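Local coordinates for uncharacterized protein (PDB 4XE7) that is a bacterial actin-like protein of the ParM family that probably polymerises into filaments to segregate plasmid DNA, here in its nucleotide-free form, at residues 347-350 and 351-354; 179-182 and 183-187; 280-283 and 284-287; 400-403 and 404-407; 303-306 and 307-311. One frame throughout, in Å; residues are numbered along the deposited sequence.

Contact 1: residues 347-350 and 351-354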
loop_
_atom_site.group_PDB
_atom_site.type_symbol
_atom_site.label_atom_id
_atom_site.label_comp_id
_atom_site.label_asym_id
_atom_site.label_seq_id
_atom_site.Cartn_x
_atom_site.Cartn_y
_atom_site.Cartn_z
ATOM N N TYR A 347 -22.808 -0.836 6.605
ATOM C CA TYR A 347 -21.858 -0.675 5.507
ATOM C C TYR A 347 -21.798 -1.926 4.619
ATOM O O TYR A 347 -21.786 -1.829 3.391
ATOM C CB TYR A 347 -20.465 -0.345 6.062
ATOM C CG TYR A 347 -19.382 -0.356 4.997
ATOM C CD1 TYR A 347 -19.219 0.720 4.124
ATOM C CD2 TYR A 347 -18.518 -1.430 4.876
ATOM C CE1 TYR A 347 -18.211 0.716 3.158
ATOM C CE2 TYR A 347 -17.519 -1.446 3.912
ATOM C CZ TYR A 347 -17.374 -0.371 3.052
ATOM O OH TYR A 347 -16.385 -0.395 2.087
ATOM N N ALA A 348 -21.748 -3.100 5.248
ATOM C CA ALA A 348 -21.729 -4.370 4.499
ATOM C C ALA A 348 -22.943 -4.531 3.578
ATOM O O ALA A 348 -22.820 -4.943 2.433
ATOM C CB ALA A 348 -21.660 -5.537 5.448
ATOM N N GLU A 349 -24.112 -4.198 4.096
ATOM C CA GLU A 349 -25.356 -4.299 3.350
ATOM C C GLU A 349 -25.373 -3.318 2.164
ATOM O O GLU A 349 -25.763 -3.671 1.040
ATOM C CB GLU A 349 -26.538 -4.053 4.306
ATOM C CG GLU A 349 -27.913 -4.302 3.695
ATOM C CD GLU A 349 -28.020 -5.659 3.018
ATOM O OE1 GLU A 349 -27.869 -6.691 3.709
ATOM O OE2 GLU A 349 -28.258 -5.692 1.789
ATOM N N ASP A 350 -24.920 -2.093 2.388
ATOM C CA ASP A 350 -24.851 -1.133 1.289
ATOM C C ASP A 350 -23.838 -1.563 0.228
ATOM O O ASP A 350 -24.088 -1.447 -0.972
ATOM C CB ASP A 350 -24.514 0.253 1.820
ATOM C CG ASP A 350 -25.679 0.864 2.576
ATOM O OD1 ASP A 350 -26.832 0.438 2.304
ATOM O OD2 ASP A 350 -25.448 1.753 3.424
ATOM N N GLN A 351 -22.701 -2.086 0.669
ATOM C CA GLN A 351 -21.758 -2.650 -0.281
ATOM C C GLN A 351 -22.335 -3.871 -0.993
ATOM O O GLN A 351 -22.081 -4.076 -2.181
ATOM C CB GLN A 351 -20.450 -3.016 0.420
ATOM C CG GLN A 351 -19.530 -1.774 0.656
ATOM C CD GLN A 351 -18.917 -1.238 -0.659
ATOM O OE1 GLN A 351 -19.156 -1.779 -1.735
ATOM N NE2 GLN A 351 -18.132 -0.178 -0.560
ATOM N N LYS A 352 -23.095 -4.687 -0.264
ATOM C CA LYS A 352 -23.695 -5.876 -0.881
ATOM C C LYS A 352 -24.535 -5.504 -2.101
ATOM O O LYS A 352 -24.380 -6.075 -3.177
ATOM C CB LYS A 352 -24.569 -6.632 0.124
ATOM C CG LYS A 352 -25.155 -7.917 -0.480
ATOM C CD LYS A 352 -26.532 -8.253 0.074
ATOM C CE LYS A 352 -27.033 -9.604 -0.449
ATOM N NZ LYS A 352 -26.833 -10.731 0.498
ATOM N N ALA A 353 -25.427 -4.538 -1.922
ATOM C CA ALA A 353 -26.282 -4.077 -3.003
ATOM C C ALA A 353 -25.446 -3.581 -4.192
ATOM O O ALA A 353 -25.765 -3.860 -5.341
ATOM C CB ALA A 353 -27.216 -2.973 -2.507
ATOM N N SER A 354 -24.368 -2.859 -3.902
ATOM C CA SER A 354 -23.485 -2.339 -4.945
ATOM C C SER A 354 -22.732 -3.449 -5.702
ATOM O O SER A 354 -22.664 -3.460 -6.948
ATOM C CB SER A 354 -22.477 -1.365 -4.312
ATOM O OG SER A 354 -21.420 -1.074 -5.208
#

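Contact 2: residues 179-182 and 183-187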
loop_
_atom_site.group_PDB
_atom_site.type_symbol
_atom_site.label_atom_id
_atom_site.label_comp_id
_atom_site.label_asym_id
_atom_site.label_seq_id
_atom_site.Cartn_x
_atom_site.Cartn_y
_atom_site.Cartn_z
ATOM N N PHE A 179 22.993 7.433 1.863
ATOM C CA PHE A 179 22.211 7.968 2.965
ATOM C C PHE A 179 23.061 8.986 3.749
ATOM O O PHE A 179 24.169 8.678 4.186
ATOM C CB PHE A 179 21.724 6.845 3.893
ATOM C CG PHE A 179 20.743 5.877 3.249
ATOM C CD1 PHE A 179 21.187 4.685 2.688
ATOM C CD2 PHE A 179 19.381 6.150 3.235
ATOM C CE1 PHE A 179 20.286 3.781 2.114
ATOM C CE2 PHE A 179 18.472 5.251 2.669
ATOM C CZ PHE A 179 18.928 4.061 2.109
ATOM N N LEU A 180 22.540 10.198 3.910
ATOM C CA LEU A 180 23.283 11.281 4.546
ATOM C C LEU A 180 22.809 11.507 5.989
ATOM O O LEU A 180 23.411 12.272 6.746
ATOM C CB LEU A 180 23.136 12.564 3.724
ATOM C CG LEU A 180 23.715 12.470 2.311
ATOM C CD1 LEU A 180 23.374 13.702 1.500
ATOM C CD2 LEU A 180 25.215 12.282 2.377
ATOM N N ASP A 181 21.728 10.826 6.355
ATOM C CA ASP A 181 21.140 10.952 7.685
ATOM C C ASP A 181 20.260 9.737 7.983
ATOM O O ASP A 181 20.127 8.838 7.148
ATOM C CB ASP A 181 20.320 12.244 7.791
ATOM C CG ASP A 181 20.210 12.757 9.226
ATOM O OD1 ASP A 181 20.539 11.994 10.160
ATOM O OD2 ASP A 181 19.802 13.925 9.423
ATOM N N GLY A 182 19.666 9.712 9.173
ATOM C CA GLY A 182 18.749 8.652 9.555
ATOM C C GLY A 182 19.447 7.340 9.868
ATOM O O GLY A 182 20.663 7.290 10.074
ATOM N N THR A 183 18.660 6.274 9.869
ATOM C CA THR A 183 19.116 4.936 10.236
ATOM C C THR A 183 20.349 4.418 9.497
ATOM O O THR A 183 21.215 3.799 10.105
ATOM C CB THR A 183 17.986 3.922 10.011
ATOM O OG1 THR A 183 16.748 4.489 10.467
ATOM C CG2 THR A 183 18.287 2.607 10.749
ATOM N N TYR A 184 20.432 4.649 8.190
ATOM C CA TYR A 184 21.533 4.088 7.410
ATOM C C TYR A 184 22.629 5.103 7.069
ATOM O O TYR A 184 23.367 4.915 6.096
ATOM C CB TYR A 184 20.982 3.455 6.122
ATOM C CG TYR A 184 19.867 2.468 6.416
ATOM C CD1 TYR A 184 20.104 1.357 7.218
ATOM C CD2 TYR A 184 18.589 2.651 5.914
ATOM C CE1 TYR A 184 19.101 0.458 7.517
ATOM C CE2 TYR A 184 17.569 1.754 6.210
ATOM C CZ TYR A 184 17.841 0.660 7.017
ATOM O OH TYR A 184 16.865 -0.246 7.324
ATOM N N GLU A 185 22.731 6.172 7.861
ATOM C CA GLU A 185 23.694 7.241 7.589
ATOM C C GLU A 185 25.095 6.702 7.327
ATOM O O GLU A 185 25.606 5.893 8.091
ATOM C CB GLU A 185 23.747 8.241 8.745
ATOM C CG GLU A 185 24.896 9.244 8.603
ATOM C CD GLU A 185 24.928 10.281 9.711
ATOM O OE1 GLU A 185 24.107 10.178 10.650
ATOM O OE2 GLU A 185 25.781 11.197 9.640
ATOM N N GLY A 186 25.694 7.132 6.219
ATOM C CA GLY A 186 27.037 6.715 5.869
ATOM C C GLY A 186 27.037 5.587 4.870
ATOM O O GLY A 186 28.033 5.353 4.197
ATOM N N LYS A 187 25.917 4.884 4.761
ATOM C CA LYS A 187 25.834 3.764 3.829
ATOM C C LYS A 187 25.569 4.227 2.413
ATOM O O LYS A 187 24.751 5.117 2.176
ATOM C CB LYS A 187 24.748 2.777 4.264
ATOM C CG LYS A 187 25.204 1.806 5.349
ATOM C CD LYS A 187 24.101 0.832 5.727
ATOM C CE LYS A 187 24.494 0.004 6.939
ATOM N NZ LYS A 187 25.668 -0.863 6.661
HETATM O O HOH W 1 18.941 6.164 6.652
#

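Contact 3: residues 280-283 and 284-287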
loop_
_atom_site.group_PDB
_atom_site.type_symbol
_atom_site.label_atom_id
_atom_site.label_comp_id
_atom_site.label_asym_id
_atom_site.label_seq_id
_atom_site.Cartn_x
_atom_site.Cartn_y
_atom_site.Cartn_z
ATOM N N MET A 280 -21.180 9.059 27.379
ATOM C CA MET A 280 -21.858 10.127 28.110
ATOM C C MET A 280 -23.120 9.629 28.823
ATOM O O MET A 280 -23.818 10.413 29.464
ATOM C CB MET A 280 -22.186 11.303 27.176
ATOM C CG MET A 280 -20.910 12.015 26.589
ATOM S SD MET A 280 -19.687 12.569 27.837
ATOM C CE MET A 280 -18.335 13.140 26.832
ATOM N N GLU A 281 -23.401 8.329 28.754
ATOM C CA GLU A 281 -24.436 7.745 29.610
ATOM C C GLU A 281 -23.811 7.280 30.926
ATOM O O GLU A 281 -24.501 7.122 31.933
ATOM C CB GLU A 281 -25.154 6.572 28.916
ATOM C CG GLU A 281 -25.865 6.953 27.604
ATOM C CD GLU A 281 -26.364 5.734 26.824
ATOM O OE1 GLU A 281 -26.242 4.606 27.342
ATOM O OE2 GLU A 281 -26.871 5.899 25.689
ATOM N N ASN A 282 -22.499 7.064 30.900
ATOM C CA ASN A 282 -21.734 6.673 32.077
ATOM C C ASN A 282 -21.628 7.821 33.080
ATOM O O ASN A 282 -21.397 8.970 32.704
ATOM C CB ASN A 282 -20.344 6.196 31.646
ATOM C CG ASN A 282 -19.556 5.558 32.773
ATOM O OD1 ASN A 282 -19.290 6.182 33.785
ATOM N ND2 ASN A 282 -19.157 4.307 32.579
ATOM N N GLU A 283 -21.803 7.510 34.362
ATOM C CA GLU A 283 -21.909 8.548 35.378
ATOM C C GLU A 283 -20.574 9.265 35.642
ATOM O O GLU A 283 -20.555 10.439 35.988
ATOM C CB GLU A 283 -22.456 7.959 36.682
ATOM C CG GLU A 283 -23.923 7.520 36.597
ATOM C CD GLU A 283 -24.873 8.684 36.360
ATOM O OE1 GLU A 283 -24.585 9.801 36.846
ATOM O OE2 GLU A 283 -25.903 8.488 35.679
ATOM N N ILE A 284 -19.466 8.554 35.489
ATOM C CA ILE A 284 -18.149 9.163 35.627
ATOM C C ILE A 284 -17.946 10.258 34.566
ATOM O O ILE A 284 -17.457 11.358 34.865
ATOM C CB ILE A 284 -17.044 8.095 35.510
ATOM C CG1 ILE A 284 -17.234 7.034 36.602
ATOM C CG2 ILE A 284 -15.639 8.740 35.546
ATOM C CD1 ILE A 284 -16.454 5.747 36.365
ATOM N N LEU A 285 -18.349 9.958 33.334
ATOM C CA LEU A 285 -18.252 10.923 32.241
ATOM C C LEU A 285 -19.189 12.111 32.473
ATOM O O LEU A 285 -18.843 13.255 32.177
ATOM C CB LEU A 285 -18.570 10.258 30.897
ATOM C CG LEU A 285 -17.419 9.582 30.136
ATOM C CD1 LEU A 285 -16.298 10.599 29.818
ATOM C CD2 LEU A 285 -16.878 8.413 30.933
ATOM N N LYS A 286 -20.388 11.826 32.962
ATOM C CA LYS A 286 -21.308 12.885 33.342
ATOM C C LYS A 286 -20.663 13.824 34.362
ATOM O O LYS A 286 -20.790 15.038 34.257
ATOM C CB LYS A 286 -22.591 12.309 33.933
ATOM C CG LYS A 286 -23.613 11.799 32.932
ATOM C CD LYS A 286 -24.948 11.625 33.657
ATOM C CE LYS A 286 -25.983 10.942 32.789
ATOM N NZ LYS A 286 -25.752 9.478 32.751
ATOM N N SER A 287 -19.979 13.256 35.353
ATOM C CA SER A 287 -19.371 14.066 36.403
ATOM C C SER A 287 -18.299 14.989 35.842
ATOM O O SER A 287 -18.183 16.138 36.250
ATOM C CB SER A 287 -18.756 13.183 37.497
ATOM O OG SER A 287 -19.752 12.578 38.304
HETATM O O HOH W 2 -22.403 11.427 37.608
#

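Contact 4: residues 400-403 and 404-407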
loop_
_atom_site.group_PDB
_atom_site.type_symbol
_atom_site.label_atom_id
_atom_site.label_comp_id
_atom_site.label_asym_id
_atom_site.label_seq_id
_atom_site.Cartn_x
_atom_site.Cartn_y
_atom_site.Cartn_z
ATOM N N ALA A 400 -3.181 -3.203 0.442
ATOM C CA ALA A 400 -2.445 -2.016 0.015
ATOM C C ALA A 400 -1.275 -2.351 -0.919
ATOM O O ALA A 400 -0.889 -1.532 -1.743
ATOM C CB ALA A 400 -1.943 -1.254 1.223
ATOM N N TYR A 401 -0.750 -3.569 -0.805
ATOM C CA TYR A 401 0.444 -3.972 -1.538
ATOM C C TYR A 401 0.192 -5.080 -2.572
ATOM O O TYR A 401 1.116 -5.748 -3.014
ATOM C CB TYR A 401 1.521 -4.406 -0.535
ATOM C CG TYR A 401 1.951 -3.262 0.357
ATOM C CD1 TYR A 401 2.797 -2.260 -0.129
ATOM C CD2 TYR A 401 1.492 -3.154 1.660
ATOM C CE1 TYR A 401 3.184 -1.202 0.662
ATOM C CE2 TYR A 401 1.866 -2.090 2.463
ATOM C CZ TYR A 401 2.717 -1.120 1.964
ATOM O OH TYR A 401 3.105 -0.057 2.762
ATOM N N PHE A 402 -1.062 -5.280 -2.958
ATOM C CA PHE A 402 -1.386 -6.353 -3.900
ATOM C C PHE A 402 -0.705 -6.115 -5.255
ATOM O O PHE A 402 -0.336 -7.060 -5.958
ATOM C CB PHE A 402 -2.907 -6.476 -4.097
ATOM C CG PHE A 402 -3.610 -7.357 -3.068
ATOM C CD1 PHE A 402 -2.908 -8.015 -2.077
ATOM C CD2 PHE A 402 -4.991 -7.533 -3.126
ATOM C CE1 PHE A 402 -3.557 -8.829 -1.167
ATOM C CE2 PHE A 402 -5.646 -8.341 -2.228
ATOM C CZ PHE A 402 -4.931 -8.992 -1.236
ATOM N N THR A 403 -0.552 -4.847 -5.625
ATOM C CA THR A 403 0.112 -4.515 -6.881
ATOM C C THR A 403 1.611 -4.825 -6.810
ATOM O O THR A 403 2.147 -5.499 -7.690
ATOM C CB THR A 403 -0.085 -3.049 -7.245
ATOM O OG1 THR A 403 -1.488 -2.780 -7.363
ATOM C CG2 THR A 403 0.626 -2.716 -8.560
ATOM N N SER A 404 2.288 -4.333 -5.775
ATOM C CA SER A 404 3.717 -4.615 -5.634
ATOM C C SER A 404 3.988 -6.094 -5.375
ATOM O O SER A 404 4.974 -6.636 -5.877
ATOM C CB SER A 404 4.354 -3.766 -4.525
ATOM O OG SER A 404 3.586 -3.766 -3.338
ATOM N N ARG A 405 3.133 -6.749 -4.587
ATOM C CA ARG A 405 3.273 -8.183 -4.370
ATOM C C ARG A 405 3.095 -8.964 -5.666
ATOM O O ARG A 405 3.799 -9.953 -5.891
ATOM C CB ARG A 405 2.273 -8.690 -3.318
ATOM C CG ARG A 405 2.585 -8.208 -1.917
ATOM C CD ARG A 405 1.404 -8.390 -0.976
ATOM N NE ARG A 405 1.130 -9.794 -0.752
ATOM C CZ ARG A 405 1.620 -10.505 0.257
ATOM N NH1 ARG A 405 2.409 -9.946 1.154
ATOM N NH2 ARG A 405 1.316 -11.783 0.368
ATOM N N SER A 406 2.162 -8.530 -6.515
ATOM C CA SER A 406 1.961 -9.187 -7.815
ATOM C C SER A 406 3.211 -9.074 -8.681
ATOM O O SER A 406 3.662 -10.058 -9.264
ATOM C CB SER A 406 0.768 -8.583 -8.565
ATOM O OG SER A 406 -0.441 -8.776 -7.849
ATOM N N TYR A 407 3.743 -7.865 -8.785
ATOM C CA TYR A 407 5.001 -7.668 -9.490
ATOM C C TYR A 407 6.080 -8.578 -8.895
ATOM O O TYR A 407 6.788 -9.263 -9.625
ATOM C CB TYR A 407 5.432 -6.196 -9.439
ATOM C CG TYR A 407 4.451 -5.225 -10.093
ATOM C CD1 TYR A 407 3.440 -5.692 -10.929
ATOM C CD2 TYR A 407 4.531 -3.851 -9.864
ATOM C CE1 TYR A 407 2.547 -4.828 -11.529
ATOM C CE2 TYR A 407 3.627 -2.960 -10.474
ATOM C CZ TYR A 407 2.643 -3.469 -11.307
ATOM O OH TYR A 407 1.729 -2.642 -11.923
HETATM O O HOH W 3 1.351 -2.075 -4.047
#

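Contact 5: residues 303-306 and 307-311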
loop_
_atom_site.group_PDB
_atom_site.type_symbol
_atom_site.label_atom_id
_atom_site.label_comp_id
_atom_site.label_asym_id
_atom_site.label_seq_id
_atom_site.Cartn_x
_atom_site.Cartn_y
_atom_site.Cartn_z
ATOM N N PHE A 303 -9.227 4.988 15.243
ATOM C CA PHE A 303 -10.295 4.037 15.533
ATOM C C PHE A 303 -10.092 2.703 14.767
ATOM O O PHE A 303 -10.246 1.629 15.347
ATOM C CB PHE A 303 -11.641 4.703 15.205
ATOM C CG PHE A 303 -12.778 3.742 15.017
ATOM C CD1 PHE A 303 -13.548 3.346 16.098
ATOM C CD2 PHE A 303 -13.098 3.263 13.754
ATOM C CE1 PHE A 303 -14.618 2.467 15.921
ATOM C CE2 PHE A 303 -14.170 2.383 13.564
ATOM C CZ PHE A 303 -14.923 1.986 14.655
ATOM N N ILE A 304 -9.729 2.765 13.481
ATOM C CA ILE A 304 -9.452 1.537 12.740
ATOM C C ILE A 304 -8.276 0.760 13.358
ATOM O O ILE A 304 -8.394 -0.438 13.647
ATOM C CB ILE A 304 -9.160 1.811 11.239
ATOM C CG1 ILE A 304 -10.411 2.331 10.526
ATOM C CG2 ILE A 304 -8.679 0.539 10.529
ATOM C CD1 ILE A 304 -11.455 1.279 10.299
ATOM N N GLN A 305 -7.149 1.436 13.572
ATOM C CA GLN A 305 -5.943 0.734 14.018
ATOM C C GLN A 305 -6.060 0.193 15.445
ATOM O O GLN A 305 -5.644 -0.936 15.707
ATOM C CB GLN A 305 -4.710 1.644 13.924
ATOM C CG GLN A 305 -4.356 2.085 12.499
ATOM C CD GLN A 305 -4.283 0.925 11.506
ATOM O OE1 GLN A 305 -4.961 0.926 10.473
ATOM N NE2 GLN A 305 -3.454 -0.067 11.815
ATOM N N ARG A 306 -6.607 0.988 16.365
ATOM C CA ARG A 306 -6.641 0.586 17.782
ATOM C C ARG A 306 -7.823 -0.316 18.158
ATOM O O ARG A 306 -7.655 -1.295 18.888
ATOM C CB ARG A 306 -6.654 1.822 18.694
ATOM C CG ARG A 306 -5.281 2.382 18.999
ATOM C CD ARG A 306 -5.375 3.828 19.422
ATOM N NE ARG A 306 -6.070 3.960 20.690
ATOM C CZ ARG A 306 -6.974 4.893 20.949
ATOM N NH1 ARG A 306 -7.294 5.788 20.029
ATOM N NH2 ARG A 306 -7.553 4.932 22.137
ATOM N N LEU A 307 -9.017 0.030 17.686
ATOM C CA LEU A 307 -10.215 -0.706 18.072
ATOM C C LEU A 307 -10.571 -1.835 17.108
ATOM O O LEU A 307 -10.758 -2.980 17.537
ATOM C CB LEU A 307 -11.418 0.241 18.197
ATOM C CG LEU A 307 -12.713 -0.407 18.726
ATOM C CD1 LEU A 307 -12.501 -0.976 20.128
ATOM C CD2 LEU A 307 -13.877 0.577 18.738
ATOM N N VAL A 308 -10.673 -1.526 15.812
ATOM C CA VAL A 308 -11.256 -2.476 14.857
ATOM C C VAL A 308 -10.316 -3.605 14.434
ATOM O O VAL A 308 -10.706 -4.776 14.471
ATOM C CB VAL A 308 -11.743 -1.752 13.591
ATOM C CG1 VAL A 308 -12.033 -2.754 12.441
ATOM C CG2 VAL A 308 -12.964 -0.886 13.912
ATOM N N MET A 309 -9.093 -3.251 14.036
ATOM C CA MET A 309 -8.175 -4.205 13.404
ATOM C C MET A 309 -7.835 -5.420 14.275
ATOM O O MET A 309 -7.817 -6.527 13.755
ATOM C CB MET A 309 -6.868 -3.517 12.969
ATOM C CG MET A 309 -6.894 -2.922 11.566
ATOM S SD MET A 309 -7.593 -4.031 10.302
ATOM C CE MET A 309 -8.954 -3.014 9.766
ATOM N N PRO A 310 -7.548 -5.227 15.583
ATOM C CA PRO A 310 -7.268 -6.430 16.379
ATOM C C PRO A 310 -8.412 -7.443 16.365
ATOM O O PRO A 310 -8.166 -8.639 16.242
ATOM C CB PRO A 310 -7.048 -5.868 17.796
ATOM C CG PRO A 310 -6.502 -4.491 17.551
ATOM C CD PRO A 310 -7.293 -3.996 16.359
ATOM N N GLU A 311 -9.649 -6.971 16.442
ATOM C CA GLU A 311 -10.782 -7.890 16.423
ATOM C C GLU A 311 -10.985 -8.569 15.053
ATOM O O GLU A 311 -11.167 -9.790 14.978
ATOM C CB GLU A 311 -12.050 -7.156 16.856
ATOM C CG GLU A 311 -12.097 -6.837 18.353
ATOM C CD GLU A 311 -11.962 -8.075 19.261
ATOM O OE1 GLU A 311 -12.819 -8.995 19.209
ATOM O OE2 GLU A 311 -10.996 -8.121 20.053
#

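Contact 1: residues 347-350 and 351-354
From Y347 to S354 the backbone runs through two regular α-helical turns, with the N-H groups of Q351, K352, A353 and S354 each bonded to the carbonyl four residues back; Q351 N to Y347 O measures 2.9 Å. This i to i+4 spacing within helix 337-362 sets Y347 and Q351 side by side, pointing the same way. The methylene Q351 CG lies over one face of the phenol as a CH-pi contact, 3.8 Å from the ring centroid and 23° off the ring normal. Because the Q351 chain bends at chi2 (-71°), its amide is carried along the ring toward the hydroxyl, its plane 71° from that of the ring. There NE2 hydrogen-bonds S242 OG, which fixes the amide end on the buried side, while Y267 and F376 meet the Y347 ring edge-to-face. D350 OD2 is taken by Y267 OH, so that residue ties this helix to helix 265-279. The opposite charges of E349 and K352 do not pair: OE1 and NZ stay 5.3 Å apart although the chains run alongside each other. Instead, the carboxylate oxygen E349 OE2 lies 3.5 Å from the K352 methylene CD, well short of the ammonium.

Contact 2: residues 179-182 and 183-187
A tight connection between antiparallel strands 173-179 and 188-200, the loop holds F179 against Y184 and strings together two β-turns, type I from G182 to E185 and type II from Y184 to K187. Its base is a pair of backbone bonds: F179 N to K187 O (2.9 Å, N-H...O 165°) and G186 N to F179 O (3.0 Å). Inside the loop, E185 N closes the first turn on G182 O at 3.2 Å, from well above the carbonyl plane. One water bridges the interior, donating to D181 O and accepting from Y184 N at 2.6 Å. Over the F179 face sits Y184 CB, 3.9 Å from the ring centroid; Y184 CG lies beside its own backbone N (chi1 -53°), which sends the phenol past the phenyl in an edge-to-face pair, centroids 5.4 Å apart and planes at 60°, the Y184 edge toward the F179 face. The carboxylates of D181 and E185 come to 4.0 Å between OD1 and OE1, a like-charge approach probably eased by K53 and K49, their respective salt-bridge partners. Both aromatic rings pack on helix 123-140, F179 on A135 and V136, Y184 on A139 and R140, while strand 73-79 flanks F179 through L73 and V75.

Contact 3: residues 280-283 and 284-287
The capping bond comes first: N282 occupies the N-cap of helix 283-289, and its OD1 accepts from I284 N at 2.9 Å, the donor lying in the carbonyl plane. The amide is swung under the first turn because N282 CG stands opposite its own backbone N (chi1 -171°), so OD1 also nestles against I284 CB at 3.4 Å. The other end of the same amide is engaged too, ND2 donating to E334 OE2, which settles which way the group is turned.

Regular helical bonds follow from K286 N to N282 O (3.0 Å) and from S287 N to E283 O.

Among charged groups, K286 NZ forms a salt bridge with E283 OE2 at 3.1 Å, coming from above the carboxylate plane, 62° out of it. The same ammonium lies 2.8 Å from E281 O, and the bend of the lysine chain at chi4 (79°) turns NZ back over the start of the helix. The second carboxylate oxygen serves a water, which donates to E283 OE1 and to E283 O and accepts from S287 OG, linking side chain and backbone across one turn.

Apolar contact is slight: M280 SD meets L285 CB at 4.0 Å, the two side chains crossing at about a right angle.

This corner joins the end of helix 265-279 to helix 283-289, and it rests on a neighbouring pair of strands: M280 and L285 touch W329 on strand 326-329, while N282, I284 and L285 touch V332 on strand 332-335.

Contact 4: residues 400-403 and 404-407
T403 and Y407, one turn apart at the start of helix 402-418, lie side by side and point the same way, so the T403 methyl CG2 rides along the outer part of the phenol, 3.5 Å from Y407 CZ. The inner part of the same ring is roofed by the backbone, T403 O standing 3.3 Å above its plane, off-centre. That carbonyl also receives Y407 N at 3.1 Å, with an N-H...O angle of 173°. Y401, at the N-cap position, turns its ring otherwise: S404 OG lies at the ring edge, in its plane, 3.6 Å from CD1. With chi1 at 47°, S404 OG is set between backbone N and carbonyl carbon, near Y401, where S404 OG is hydrogen-bonded to S25 OG. R405 lays its aliphatic CB, CG and CD over Y401 O, then bends at chi3 toward D212. One residue further on, S406 OG comes within 2.6 Å of F402 O, which accepts S406 N at 3.0 Å. The chemistry implies a helix start with several polar groups provided for: Y401 O by R405 N (2.7 Å), S404 N by a water that also donates to A400 O, S404 OG by S25, and the buried R405 charge probably balanced by its salt bridge to D212.

Contact 5: residues 303-306 and 307-311
F303 reaches across to L307 and V308 at a wide π-type turn in helix 300-317. Its CB leaves the backbone with CG opposite the backbone N (chi1 161°), which directs the ring along the helix toward the following turn. Beyond CG the ring divides its contacts: on one side CD1 and CE1 approach L307 CD2, at 3.8 and 3.5 Å; on the other CE2 and the tip atom CZ approach V308 CG2, at 3.5 and 3.6 Å. The phenyl is therefore wedged between a leucine and a valine methyl. The turn is wide here: F303 O accepts from both L307 N and V308 N, the latter at 3.2 Å and 157°, while M309 N bonds to I304 O at 2.9 Å, five residues back. P310, whose nitrogen has no hydrogen to give, marks a kink, and its CD rests against Q305 O. On another face of the helix I304 CG2 meets M309 CE at 3.6 Å. Beyond the segments, F303 packs on I268, I271 and L272 of helix 265-279, where I304 also touches I268, and L307 and V308 face helix 337-362 through V340 and M344.

In the fold
Along the chain the order is contact 2, 3, 5, 1, 4, all in series. Contact 2 closes a strand connection of the eight-stranded sheet; contacts 1 and 2 lie on opposite sides of the chain's centre, their centres 48 Å apart. Contact 1 touches strand 232-237 of the five-stranded sheet, contact 5 packs on helices 265-279 and 337-362, the latter carrying contact 1, and contact 3 stands at the outer end of this half on strands 326-329 and 332-335, its centre 24 Å from that of contact 5. Contact 4, its centre about 8 Å from the centre of the chain, lies on helix 402-418, which touches strands 21-27 and 33-45, consistent with the two-domain actin-like fold.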